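Local coordinates for protein C-type lectin domain family 4, member b1 (Mus musculus, PDB 6LKR) that is a calcium-binding C-type lectin receptor of innate immunity that probably recognises pathogen-derived phosphoglycolipids and may help regulate dendritic cell activity, at residues Trp76-Gln81 with Trp114-Ile119; Lys30-Cys35 with Gly39-Val44; Gly56-Asp59 with Ala63-Ile66; Lys7-Phe12 with Cys16-Thr21; Arg74-Gln77 with Pro83-Glu86. All blocks are in the same frame, centred on the assembly; numbering follows the deposited sequence. Where two conformers were deposited one is given.

Interaction 1 of 5, residues Trp76-Gln81 with Trp114-Ile119; sequences WQWVDQ and WGWNDI. With CA (calcium ion), chain D.
With CG set anti to the carbonyl carbon in both residues, chi1 -67° in Trp78 and -55° in Trp116, the two indoles reach across from their strands and meet through their six-membered rings. Trp78 CH2 comes to 3.7 Å from Trp116 CH2. The pair is an offset edge-to-face one: the edge of Trp78 is turned to the face of Trp116, the ring planes stand at 85° and the centroids lie 5.7 Å apart. The NE1 of Trp116 is hydrogen-bonded to Gln51, which helps to fix the turn of its ring, while Trp78 also meets His46 edge-to-face. Two residues along each strand, Trp76 CH2 touches Asp118 CB at 3.8 Å, the ring and the carboxylate planes being steeply inclined.

This buried aromatic layer backs the WND motif of the C-type lectin fold, Trp116-Asn117-Asp118, in which the tryptophan enters the core and the next two residues bind calcium. Asp118 grips the ion twice, through OD1 at 2.3 Å and through its carbonyl O at 2.4 Å, and the side chain of Asn117 adds another ligand. Glu95, Ser97, Glu101 and two waters complete the shell. The other carboxylate oxygen, Asp118 OD2, forms a salt bridge with Arg74 and accepts a hydrogen bond from Ser98 N, a second shell that holds the carboxylate in its orientation toward the metal.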
# COMPACT_ATOMS: atom_id res chain seq x y z
N TRP A 76 11.50 -3.18 8.89
CA TRP A 76 11.34 -2.34 7.67
C TRP A 76 9.92 -1.79 7.62
O TRP A 76 8.96 -2.55 7.81
CB TRP A 76 11.71 -3.15 6.42
CG TRP A 76 13.09 -3.73 6.50
CD1 TRP A 76 13.42 -5.04 6.69
CD2 TRP A 76 14.33 -3.01 6.47
NE1 TRP A 76 14.78 -5.18 6.76
CE2 TRP A 76 15.36 -3.95 6.62
CE3 TRP A 76 14.67 -1.66 6.29
CZ2 TRP A 76 16.71 -3.59 6.61
CZ3 TRP A 76 16.00 -1.31 6.28
CH2 TRP A 76 17.00 -2.26 6.44
N GLN A 77 9.81 -0.49 7.36
CA GLN A 77 8.52 0.21 7.24
C GLN A 77 8.59 1.08 5.99
O GLN A 77 9.64 1.71 5.76
CB GLN A 77 8.26 1.02 8.51
CG GLN A 77 6.87 1.65 8.59
CD GLN A 77 6.57 2.15 9.99
OE1 GLN A 77 6.36 1.37 10.91
NE2 GLN A 77 6.58 3.46 10.15
N TRP A 78 7.51 1.08 5.20
CA TRP A 78 7.34 2.00 4.05
C TRP A 78 6.96 3.38 4.58
O TRP A 78 6.27 3.45 5.60
CB TRP A 78 6.28 1.46 3.08
CG TRP A 78 6.70 0.20 2.39
CD1 TRP A 78 6.18 -1.05 2.56
CD2 TRP A 78 7.76 0.07 1.43
NE1 TRP A 78 6.83 -1.94 1.75
CE2 TRP A 78 7.81 -1.29 1.05
CE3 TRP A 78 8.67 0.96 0.84
CZ2 TRP A 78 8.74 -1.78 0.14
CZ3 TRP A 78 9.58 0.48 -0.07
CH2 TRP A 78 9.62 -0.87 -0.41
N VAL A 79 7.38 4.44 3.89
CA VAL A 79 7.14 5.84 4.36
C VAL A 79 5.64 6.17 4.36
O VAL A 79 5.27 7.11 5.07
CB VAL A 79 7.92 6.87 3.53
CG1 VAL A 79 9.40 6.82 3.87
CG2 VAL A 79 7.69 6.73 2.03
N ASP A 80 4.79 5.43 3.63
CA ASP A 80 3.32 5.66 3.65
C ASP A 80 2.67 4.71 4.67
O ASP A 80 1.43 4.67 4.73
CB ASP A 80 2.71 5.53 2.26
CG ASP A 80 2.72 4.12 1.71
OD1 ASP A 80 3.25 3.21 2.41
OD2 ASP A 80 2.22 3.94 0.59
N GLN A 81 3.49 3.93 5.39
CA GLN A 81 3.11 3.04 6.51
C GLN A 81 2.33 1.81 6.01
O GLN A 81 1.82 1.08 6.88
CB GLN A 81 2.26 3.79 7.53
CG GLN A 81 2.88 5.09 8.01
CD GLN A 81 1.92 5.82 8.91
OE1 GLN A 81 1.00 6.51 8.46
NE2 GLN A 81 2.10 5.63 10.21
N TRP A 114 18.95 -4.82 -11.02
CA TRP A 114 18.56 -3.89 -9.94
C TRP A 114 18.23 -4.67 -8.68
O TRP A 114 17.70 -5.80 -8.77
CB TRP A 114 17.39 -3.02 -10.39
CG TRP A 114 17.74 -2.05 -11.46
CD1 TRP A 114 17.59 -2.21 -12.80
CD2 TRP A 114 18.28 -0.73 -11.26
NE1 TRP A 114 17.99 -1.08 -13.46
CE2 TRP A 114 18.42 -0.15 -12.54
CE3 TRP A 114 18.64 0.02 -10.14
CZ2 TRP A 114 18.91 1.14 -12.72
CZ3 TRP A 114 19.13 1.30 -10.32
CH2 TRP A 114 19.26 1.84 -11.60
N GLY A 115 18.52 -4.08 -7.53
CA GLY A 115 18.22 -4.68 -6.22
C GLY A 115 18.38 -3.65 -5.13
O GLY A 115 18.97 -2.58 -5.39
N TRP A 116 17.88 -3.98 -3.94
CA TRP A 116 17.92 -3.07 -2.77
C TRP A 116 19.16 -3.36 -1.91
O TRP A 116 19.59 -4.53 -1.83
CB TRP A 116 16.68 -3.22 -1.90
CG TRP A 116 15.36 -3.04 -2.59
CD1 TRP A 116 15.09 -2.50 -3.81
CD2 TRP A 116 14.10 -3.42 -2.02
NE1 TRP A 116 13.74 -2.52 -4.04
CE2 TRP A 116 13.11 -3.07 -2.96
CE3 TRP A 116 13.72 -4.00 -0.81
CZ2 TRP A 116 11.76 -3.31 -2.72
CZ3 TRP A 116 12.39 -4.23 -0.57
CH2 TRP A 116 11.42 -3.89 -1.52
N ASN A 117 19.64 -2.32 -1.24
CA ASN A 117 20.80 -2.35 -0.33
C ASN A 117 20.44 -1.49 0.88
O ASN A 117 19.99 -0.34 0.66
CB ASN A 117 22.05 -1.85 -1.05
CG ASN A 117 23.27 -1.74 -0.17
OD1 ASN A 117 23.47 -2.54 0.74
ND2 ASN A 117 24.12 -0.77 -0.46
N ASP A 118 20.63 -2.00 2.09
CA ASP A 118 20.57 -1.15 3.30
C ASP A 118 21.86 -0.32 3.32
O ASP A 118 22.94 -0.86 2.99
CB ASP A 118 20.28 -1.95 4.57
CG ASP A 118 21.33 -2.99 4.93
OD1 ASP A 118 22.07 -3.44 4.01
OD2 ASP A 118 21.40 -3.34 6.11
N ILE A 119 21.75 0.98 3.58
CA ILE A 119 22.92 1.89 3.71
C ILE A 119 22.64 2.88 4.83
O ILE A 119 21.49 2.95 5.28
CB ILE A 119 23.25 2.64 2.40
CG1 ILE A 119 22.11 3.57 1.97
CG2 ILE A 119 23.66 1.68 1.29
CD1 ILE A 119 22.58 4.65 1.01
CA CA D . 24.10 -2.93 3.11
O HOH W 1 26.23 -3.78 1.82
O HOH W 2 25.94 -1.61 2.64

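Interaction 2 of 5, residues Lys30-Cys35 with Gly39-Val44; sequences KSEENC and GAHLVV
A helix is joined here to the short strand that follows it, through a glutamate that binds side chain and backbone at once and a cysteine packed one turn farther along the helix; the segments are Lys30-Cys35 of helix 28-37 and Gly39-Val44, which carries strand 41-42. Glu32 does the polar work. Its CG lies anti to the backbone N (chi1 176°) and the chain then bends at chi2, which brings the carboxylate round to the strand. OE1 accepts the backbone N-H of Leu42 at 2.8 Å in a nearly straight bond, 174° at the hydrogen, on its syn lone pair. OE2 takes the N-H of His41 ND1 at the edge of the imidazole, at a modelled 2.5 Å that is suspiciously short. Carboxylate and ring are nearly coplanar, 10° apart. The carboxylate is thus bonded through both oxygens, which limits its rotation.

The apolar side lies along the same helix face. Cys35 SG rests 3.8 Å from Leu42 CD2, and Cys35 CB lies 3.5 Å from His41 C. The chain reverses through a Schellman motif at Gly39, whose phi is positive, and Ala40 N then bonds to Cys35 O at 2.9 Å, reaching it from above the carbonyl plane.

Cys35 also forms a disulfide with Cys129, tying the helix to strand 126-132, with which strand 41-42 pairs antiparallel. Ser31 and Leu42 both rest on Ser127 of that strand, while Ser31 extends the packing to Phe65 on strand 64-70.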
# COMPACT_ATOMS: atom_id res chain seq x y z
N LYS A 30 16.33 14.29 3.85
CA LYS A 30 16.23 15.46 2.93
C LYS A 30 15.56 15.03 1.62
O LYS A 30 14.83 15.85 1.03
CB LYS A 30 17.61 16.08 2.69
CG LYS A 30 18.23 16.75 3.91
CD LYS A 30 17.37 17.84 4.51
CE LYS A 30 18.08 18.62 5.60
NZ LYS A 30 19.20 19.41 5.05
N SER A 31 15.80 13.78 1.19
CA SER A 31 15.15 13.17 -0.00
C SER A 31 13.65 12.97 0.25
O SER A 31 12.84 13.36 -0.62
CB SER A 31 15.82 11.87 -0.37
OG SER A 31 17.17 12.07 -0.73
N GLU A 32 13.27 12.40 1.40
CA GLU A 32 11.84 12.23 1.76
C GLU A 32 11.20 13.62 1.88
O GLU A 32 10.05 13.78 1.42
CB GLU A 32 11.67 11.40 3.03
CG GLU A 32 10.22 11.29 3.51
CD GLU A 32 9.18 10.68 2.56
OE1 GLU A 32 9.57 10.09 1.54
OE2 GLU A 32 7.98 10.79 2.86
N GLU A 33 11.89 14.58 2.50
CA GLU A 33 11.37 15.97 2.66
C GLU A 33 11.07 16.57 1.28
O GLU A 33 9.98 17.14 1.12
CB GLU A 33 12.37 16.83 3.43
CG GLU A 33 11.90 18.26 3.65
CD GLU A 33 12.91 19.12 4.40
OE1 GLU A 33 14.05 19.28 3.91
OE2 GLU A 33 12.55 19.60 5.49
N ASN A 34 11.98 16.41 0.32
CA ASN A 34 11.78 16.93 -1.07
C ASN A 34 10.54 16.28 -1.68
O ASN A 34 9.70 17.02 -2.24
CB ASN A 34 13.01 16.72 -1.95
CG ASN A 34 12.82 17.24 -3.36
OD1 ASN A 34 12.48 18.41 -3.55
ND2 ASN A 34 12.99 16.37 -4.35
N CYS A 35 10.39 14.95 -1.59
CA CYS A 35 9.18 14.26 -2.09
C CYS A 35 7.95 14.86 -1.41
O CYS A 35 7.01 15.20 -2.13
CB CYS A 35 9.24 12.74 -1.90
SG CYS A 35 10.54 11.89 -2.84
N GLY A 39 4.03 16.89 -2.55
CA GLY A 39 2.82 16.13 -2.19
C GLY A 39 3.03 14.65 -2.47
O GLY A 39 2.04 13.95 -2.75
N ALA A 40 4.28 14.19 -2.40
CA ALA A 40 4.69 12.83 -2.80
C ALA A 40 5.42 12.15 -1.64
O ALA A 40 5.52 12.74 -0.56
CB ALA A 40 5.56 12.92 -4.03
N HIS A 41 5.92 10.94 -1.87
CA HIS A 41 6.73 10.14 -0.92
C HIS A 41 7.88 9.48 -1.69
O HIS A 41 7.69 9.27 -2.91
CB HIS A 41 5.88 9.04 -0.27
CG HIS A 41 5.13 9.46 0.95
ND1 HIS A 41 5.77 9.94 2.07
CD2 HIS A 41 3.82 9.45 1.24
CE1 HIS A 41 4.88 10.23 3.00
NE2 HIS A 41 3.67 9.93 2.51
N LEU A 42 8.97 9.13 -1.02
CA LEU A 42 9.96 8.20 -1.62
C LEU A 42 9.18 6.95 -2.03
O LEU A 42 8.20 6.60 -1.33
CB LEU A 42 11.05 7.86 -0.61
CG LEU A 42 12.10 8.94 -0.37
CD1 LEU A 42 13.01 8.53 0.78
CD2 LEU A 42 12.91 9.21 -1.63
N VAL A 43 9.56 6.33 -3.14
CA VAL A 43 8.81 5.21 -3.76
C VAL A 43 8.59 4.11 -2.73
O VAL A 43 9.50 3.80 -1.93
CB VAL A 43 9.47 4.66 -5.03
CG1 VAL A 43 9.29 5.61 -6.19
CG2 VAL A 43 10.93 4.29 -4.83
N VAL A 44 7.38 3.56 -2.78
CA VAL A 44 6.90 2.44 -1.92
C VAL A 44 6.65 1.27 -2.87
O VAL A 44 5.70 1.35 -3.67
CB VAL A 44 5.64 2.88 -1.16
CG1 VAL A 44 4.98 1.72 -0.45
CG2 VAL A 44 5.95 4.01 -0.18

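Interaction 3 of 5, residues Gly56-Asp59 with Ala63-Ile66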
# COMPACT_ATOMS: atom_id res chain seq x y z
N GLY A 56 13.21 0.95 -14.40
CA GLY A 56 13.23 1.27 -15.84
C GLY A 56 13.45 2.76 -16.10
O GLY A 56 13.92 3.10 -17.21
N ILE A 57 13.13 3.63 -15.15
CA ILE A 57 13.25 5.11 -15.34
C ILE A 57 14.52 5.64 -14.67
O ILE A 57 14.71 6.87 -14.66
CB ILE A 57 11.98 5.85 -14.89
CG1 ILE A 57 11.76 5.82 -13.38
CG2 ILE A 57 10.78 5.30 -15.64
CD1 ILE A 57 10.75 6.85 -12.89
N LEU A 58 15.38 4.75 -14.15
CA LEU A 58 16.62 5.14 -13.43
C LEU A 58 17.84 5.01 -14.35
O LEU A 58 17.78 4.31 -15.39
CB LEU A 58 16.79 4.27 -12.19
CG LEU A 58 15.62 4.29 -11.21
CD1 LEU A 58 15.91 3.41 -10.00
CD2 LEU A 58 15.27 5.70 -10.77
N ASP A 59 18.92 5.68 -13.96
CA ASP A 59 20.27 5.58 -14.58
C ASP A 59 21.01 4.44 -13.88
O ASP A 59 21.20 4.53 -12.65
CB ASP A 59 20.97 6.93 -14.46
CG ASP A 59 22.39 6.96 -15.01
OD1 ASP A 59 22.92 5.88 -15.34
OD2 ASP A 59 22.94 8.06 -15.07
N ALA A 63 22.72 5.24 -7.66
CA ALA A 63 21.96 4.59 -6.56
C ALA A 63 20.87 5.56 -6.10
O ALA A 63 21.11 6.78 -6.11
CB ALA A 63 22.88 4.21 -5.43
N TYR A 64 19.70 5.04 -5.76
CA TYR A 64 18.53 5.89 -5.43
C TYR A 64 17.90 5.42 -4.13
O TYR A 64 17.59 4.22 -4.02
CB TYR A 64 17.48 5.83 -6.54
CG TYR A 64 17.97 6.28 -7.89
CD1 TYR A 64 18.75 5.46 -8.67
CD2 TYR A 64 17.60 7.52 -8.40
CE1 TYR A 64 19.19 5.85 -9.92
CE2 TYR A 64 18.01 7.92 -9.65
CZ TYR A 64 18.81 7.09 -10.41
OH TYR A 64 19.22 7.45 -11.66
N PHE A 65 17.70 6.35 -3.21
CA PHE A 65 16.89 6.11 -1.99
C PHE A 65 15.47 5.71 -2.40
O PHE A 65 14.85 6.35 -3.29
CB PHE A 65 16.90 7.33 -1.08
CG PHE A 65 18.11 7.44 -0.19
CD1 PHE A 65 18.52 6.36 0.58
CD2 PHE A 65 18.83 8.62 -0.11
CE1 PHE A 65 19.62 6.47 1.41
CE2 PHE A 65 19.94 8.72 0.72
CZ PHE A 65 20.33 7.64 1.48
N ILE A 66 14.95 4.67 -1.75
CA ILE A 66 13.51 4.28 -1.78
C ILE A 66 12.91 4.53 -0.40
O ILE A 66 13.68 4.80 0.56
CB ILE A 66 13.36 2.82 -2.26
CG1 ILE A 66 13.85 1.81 -1.22
CG2 ILE A 66 14.06 2.63 -3.59
CD1 ILE A 66 13.48 0.39 -1.54
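Leu58 lies over one face of the Tyr64 ring, and the backbone just beyond it holds the phenol oxygen. The methyl CD2 of Leu58 sits above the middle of the ring, 3.6 Å from its centroid and only 9° off the normal, a close CH-pi contact. The other carbons of the leucine follow the ring toward one side: CD1 lies 3.7 Å from Tyr64 CD1, and CB lies 3.7 Å from Tyr64 CE1. The two side chains run antiparallel, and the phenol oxygen lies by the peptide that follows Leu58. There Asp59 N donates to Tyr64 OH at 2.9 Å, with 162° at the hydrogen. Asp59 CB adds a contact of 3.3 Å to the same Tyr64 OH, and Asp59 O lies in the ring plane, at its edge.

Tyr64 has CG anti to the carbonyl carbon (chi1 -60°), an orientation that sends the ring off strand 64-70 and toward the loop. The carboxylate of Asp59 takes no part in holding the phenol; its OD1 turns back to His61 N, within the link between the two segments. Further out, Val19 touches both Leu58 and Tyr64, Val128 does the same from strand 126-132, and Trp114 packs on Leu58.

Leaving helix 48-56, the chain is thereby fastened to Tyr64 of strand 64-70, which it is about to enter. The contact belongs to the connection between the second helix of the C-type lectin fold and this long strand, which pairs with strands 76-78, 103-109 and 126-132.

Interaction 4 of 5, residues Lys7-Phe12 with Cys16-Thr21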
# COMPACT_ATOMS: atom_id res chain seq x y z
N LYS A 7 2.95 17.49 -14.69
CA LYS A 7 3.87 17.60 -15.85
C LYS A 7 5.21 16.94 -15.51
O LYS A 7 5.72 17.21 -14.42
CB LYS A 7 4.09 19.07 -16.23
CG LYS A 7 5.10 19.29 -17.36
CD LYS A 7 5.47 20.74 -17.61
CE LYS A 7 6.88 20.89 -18.15
NZ LYS A 7 7.07 22.19 -18.82
N ASP A 8 5.75 16.14 -16.43
CA ASP A 8 7.08 15.47 -16.39
C ASP A 8 7.06 14.23 -15.49
O ASP A 8 8.05 13.48 -15.53
CB ASP A 8 8.23 16.38 -15.96
CG ASP A 8 8.45 17.58 -16.86
OD1 ASP A 8 8.08 17.50 -18.05
OD2 ASP A 8 8.99 18.59 -16.35
N TRP A 9 5.99 14.00 -14.73
CA TRP A 9 5.81 12.75 -13.95
C TRP A 9 5.42 11.62 -14.90
O TRP A 9 4.83 11.90 -15.96
CB TRP A 9 4.77 12.92 -12.83
CG TRP A 9 5.24 13.81 -11.72
CD1 TRP A 9 5.47 15.15 -11.79
CD2 TRP A 9 5.51 13.43 -10.36
NE1 TRP A 9 5.87 15.63 -10.57
CE2 TRP A 9 5.90 14.60 -9.68
CE3 TRP A 9 5.46 12.22 -9.66
CZ2 TRP A 9 6.25 14.58 -8.33
CZ3 TRP A 9 5.79 12.21 -8.32
CH2 TRP A 9 6.18 13.38 -7.66
N LYS A 10 5.72 10.38 -14.52
CA LYS A 10 5.51 9.18 -15.38
C LYS A 10 4.46 8.30 -14.72
O LYS A 10 4.59 8.04 -13.51
CB LYS A 10 6.86 8.48 -15.58
CG LYS A 10 7.85 9.30 -16.39
CD LYS A 10 9.24 8.71 -16.41
CE LYS A 10 10.22 9.54 -17.20
NZ LYS A 10 9.76 9.74 -18.59
N LEU A 11 3.47 7.86 -15.50
CA LEU A 11 2.31 7.08 -15.01
C LEU A 11 2.65 5.59 -14.96
O LEU A 11 3.12 5.06 -15.97
CB LEU A 11 1.13 7.34 -15.94
CG LEU A 11 -0.12 6.50 -15.69
CD1 LEU A 11 -0.76 6.85 -14.35
CD2 LEU A 11 -1.13 6.68 -16.82
N PHE A 12 2.37 4.93 -13.85
CA PHE A 12 2.32 3.45 -13.80
C PHE A 12 1.29 3.00 -12.77
O PHE A 12 1.37 3.42 -11.61
CB PHE A 12 3.68 2.82 -13.51
CG PHE A 12 3.62 1.32 -13.61
CD1 PHE A 12 3.61 0.70 -14.85
CD2 PHE A 12 3.47 0.54 -12.48
CE1 PHE A 12 3.50 -0.68 -14.95
CE2 PHE A 12 3.35 -0.84 -12.58
CZ PHE A 12 3.37 -1.44 -13.81
N CYS A 16 1.93 8.14 -10.00
CA CYS A 16 2.84 8.98 -10.80
C CYS A 16 4.22 8.92 -10.15
O CYS A 16 4.28 8.95 -8.91
CB CYS A 16 2.31 10.41 -10.85
SG CYS A 16 0.57 10.46 -11.34
N TYR A 17 5.27 8.88 -10.96
CA TYR A 17 6.68 8.74 -10.50
C TYR A 17 7.52 9.88 -11.07
O TYR A 17 7.26 10.33 -12.21
CB TYR A 17 7.23 7.38 -10.91
CG TYR A 17 6.49 6.22 -10.29
CD1 TYR A 17 5.35 5.70 -10.87
CD2 TYR A 17 6.92 5.66 -9.09
CE1 TYR A 17 4.66 4.65 -10.30
CE2 TYR A 17 6.25 4.60 -8.51
CZ TYR A 17 5.11 4.09 -9.11
OH TYR A 17 4.45 3.04 -8.54
N LEU A 18 8.52 10.31 -10.30
CA LEU A 18 9.51 11.33 -10.73
C LEU A 18 10.87 11.07 -10.08
O LEU A 18 10.92 10.92 -8.84
CB LEU A 18 9.01 12.72 -10.36
CG LEU A 18 9.94 13.86 -10.78
CD1 LEU A 18 9.75 14.16 -12.25
CD2 LEU A 18 9.72 15.11 -9.94
N VAL A 19 11.93 11.11 -10.88
CA VAL A 19 13.33 11.23 -10.41
C VAL A 19 13.63 12.73 -10.33
O VAL A 19 13.76 13.38 -11.36
CB VAL A 19 14.31 10.50 -11.34
CG1 VAL A 19 15.74 10.62 -10.84
CG2 VAL A 19 13.93 9.04 -11.52
N PRO A 20 13.69 13.33 -9.12
CA PRO A 20 13.93 14.77 -9.00
C PRO A 20 15.38 15.15 -9.33
O PRO A 20 16.27 14.32 -9.20
CB PRO A 20 13.58 15.09 -7.54
CG PRO A 20 13.70 13.78 -6.80
CD PRO A 20 13.52 12.67 -7.82
N THR A 21 15.57 16.41 -9.76
CA THR A 21 16.87 16.99 -10.20
C THR A 21 17.24 18.23 -9.37
O THR A 21 18.38 18.70 -9.54
CB THR A 21 16.82 17.30 -11.70
OG1 THR A 21 15.54 17.89 -11.95
CG2 THR A 21 17.01 16.07 -12.56
O HOH W 3 2.02 1.97 -9.38
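Trp9 and Leu18 form the apolar centre. Leu18 CB stands over the six-membered ring of Trp9, 3.5 Å from its centroid and 9° off the normal, a CH-pi contact, and its methyl CD2 reaches the same ring, 3.9 Å from Trp9 CZ2. The indole has CG anti to the carbonyl carbon (chi1 -70°), which lays it across the second strand; its CE3 corner comes 3.8 Å from Cys16 CB, with the backbone of Cys16 at the ring edge. On the face opposite Cys16, Tyr17 lies beside the first strand, and its CE1 is 3.8 Å from Phe12 CB.

The backbones are joined by one antiparallel pair of hydrogen bonds. Lys10 and Tyr17 each bond the other: Lys10 N to Tyr17 O and Tyr17 N to Lys10 O, both at 2.8 Å. Leu11 and Cys16 form the neighbouring non-hydrogen-bonded pair. Around this ladder two CA-H...O contacts, from Trp9 CA to Tyr17 O and from Cys16 CA to Lys10 O, help to knit the strands together. At the polar edge a water donates to Phe12 O at 2.7 Å and is also hydrogen-bonded to Tyr17 OH, so the phenol is linked to the first strand through it.

Phe53 of helix 48-56 stacks with Phe12 and also meets Tyr17, while strand 126-132 continues the sheet beyond strand 15-18. The Cys5-Cys16 disulfide ties the N-terminal end to the second strand. This is the N-terminal beta hairpin that marks the long-form C-type lectin domain.

Interaction 5 of 5, residues Arg74-Gln77 with Pro83-Glu86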
# COMPACT_ATOMS: atom_id res chain seq x y z
N ARG A 74 15.73 -4.56 11.72
CA ARG A 74 15.21 -5.17 10.47
C ARG A 74 13.68 -5.07 10.49
O ARG A 74 13.03 -5.92 9.87
CB ARG A 74 15.68 -6.62 10.32
CG ARG A 74 17.16 -6.85 10.64
CD ARG A 74 18.15 -6.21 9.68
NE ARG A 74 18.28 -4.77 9.88
CZ ARG A 74 19.05 -3.97 9.16
NH1 ARG A 74 19.82 -4.45 8.21
NH2 ARG A 74 19.05 -2.67 9.40
N GLN A 75 13.12 -4.08 11.20
CA GLN A 75 11.66 -3.80 11.23
C GLN A 75 11.37 -2.75 10.14
O GLN A 75 11.08 -1.58 10.48
CB GLN A 75 11.25 -3.45 12.65
CG GLN A 75 11.44 -4.63 13.60
CD GLN A 75 11.40 -4.27 15.06
OE1 GLN A 75 12.43 -4.05 15.69
NE2 GLN A 75 10.19 -4.18 15.59
N TRP A 76 11.50 -3.18 8.89
CA TRP A 76 11.34 -2.34 7.67
C TRP A 76 9.92 -1.79 7.62
O TRP A 76 8.96 -2.55 7.81
CB TRP A 76 11.71 -3.15 6.42
CG TRP A 76 13.09 -3.73 6.50
CD1 TRP A 76 13.42 -5.04 6.69
CD2 TRP A 76 14.33 -3.01 6.47
NE1 TRP A 76 14.78 -5.18 6.76
CE2 TRP A 76 15.36 -3.95 6.62
CE3 TRP A 76 14.67 -1.66 6.29
CZ2 TRP A 76 16.71 -3.59 6.61
CZ3 TRP A 76 16.00 -1.31 6.28
CH2 TRP A 76 17.00 -2.26 6.44
N GLN A 77 9.81 -0.49 7.36
CA GLN A 77 8.52 0.21 7.24
C GLN A 77 8.59 1.08 5.99
O GLN A 77 9.64 1.71 5.76
CB GLN A 77 8.26 1.02 8.51
CG GLN A 77 6.87 1.65 8.59
CD GLN A 77 6.57 2.15 9.99
OE1 GLN A 77 6.36 1.37 10.91
NE2 GLN A 77 6.58 3.46 10.15
N PRO A 83 1.70 -2.05 4.60
CA PRO A 83 2.40 -3.24 5.07
C PRO A 83 3.65 -3.62 4.25
O PRO A 83 3.62 -3.62 3.03
CB PRO A 83 1.36 -4.36 4.94
CG PRO A 83 0.04 -3.64 5.01
CD PRO A 83 0.28 -2.30 4.33
N TYR A 84 4.73 -3.94 4.97
CA TYR A 84 5.96 -4.53 4.41
C TYR A 84 5.80 -6.05 4.35
O TYR A 84 5.46 -6.66 5.38
CB TYR A 84 7.17 -4.11 5.25
CG TYR A 84 8.45 -4.77 4.83
CD1 TYR A 84 9.19 -4.30 3.76
CD2 TYR A 84 8.92 -5.90 5.50
CE1 TYR A 84 10.38 -4.91 3.38
CE2 TYR A 84 10.09 -6.52 5.12
CZ TYR A 84 10.83 -6.02 4.07
OH TYR A 84 11.99 -6.65 3.71
N GLU A 85 6.07 -6.63 3.18
CA GLU A 85 5.89 -8.07 2.88
C GLU A 85 7.24 -8.66 2.48
O GLU A 85 7.64 -8.47 1.31
CB GLU A 85 4.92 -8.26 1.72
CG GLU A 85 3.51 -7.81 2.03
CD GLU A 85 2.58 -8.10 0.87
OE1 GLU A 85 2.20 -9.28 0.71
OE2 GLU A 85 2.27 -7.16 0.11
N GLU A 86 7.90 -9.36 3.41
CA GLU A 86 9.26 -9.90 3.18
C GLU A 86 9.28 -10.76 1.91
O GLU A 86 10.31 -10.71 1.22
CB GLU A 86 9.74 -10.70 4.41
CG GLU A 86 11.21 -11.07 4.34
CD GLU A 86 12.17 -9.93 4.05
OE1 GLU A 86 12.90 -10.02 3.04
OE2 GLU A 86 12.21 -8.97 4.84
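Tyr84 lies alongside Trp76, the two side chains pointing the same way, and the close part of the contact is the CB of the tryptophan set on the phenol ring. Trp76 CB stands 3.6 Å from the Tyr84 ring centroid, 6° off the normal, so this CH-pi contact falls almost exactly over the ring centre. Tyr84 CB approaches Trp76 O at 3.5 Å. Farther along, the rings diverge: the pyrrole ring and the phenol are oblique, their planes 47° apart, and Trp76 CD1 is 3.7 Å from Tyr84 OH.

In this C-type lectin fold the contact lies where the chain leaves strand 76-78 and doubles back before the long loop that carries calcium ligands. Trp76 CZ2 sits over the face of the Arg74 guanidinium, which forms salt bridges with Asp70 and with Asp118, a calcium ligand.

The solvent side is polar and looser. With CG anti to the backbone N (chi1 175°), Tyr84 sends its hydroxyl toward exposed Glu86, whose OE2 accepts a hydrogen bond from Tyr84 OH at 2.6 Å, from above the carboxylate plane. The same hydroxyl is hydrogen-bonded to Trp91 NE1. Glu85, by contrast, is buried against the second subunit, where it bonds to Asn29 and Asn122 of that chain.

Overall arrangement
Interaction 1 is the fully buried contact of the five, an aromatic layer behind the calcium site; interaction 5 shares Trp76 and strand 76-78 with it, carries that layer outward to a polar surface, and is joined to it by the Arg74-Asp118 salt bridge. Interactions 2, 3 and 4 are partly buried and lie between neighbouring elements in sequence: carboxylate bonds beside a disulfide-linked cysteine in 2, a phenol holding a loop peptide in 3, backbone pairing in 4. Val19 packs interaction 4 on 3, and Ala40 meets Trp9 between 2 and 4. Interactions 4 and 5 lie on opposite sides of the chain's centre, about 25 Å apart between centres, yet both reach the same sheet.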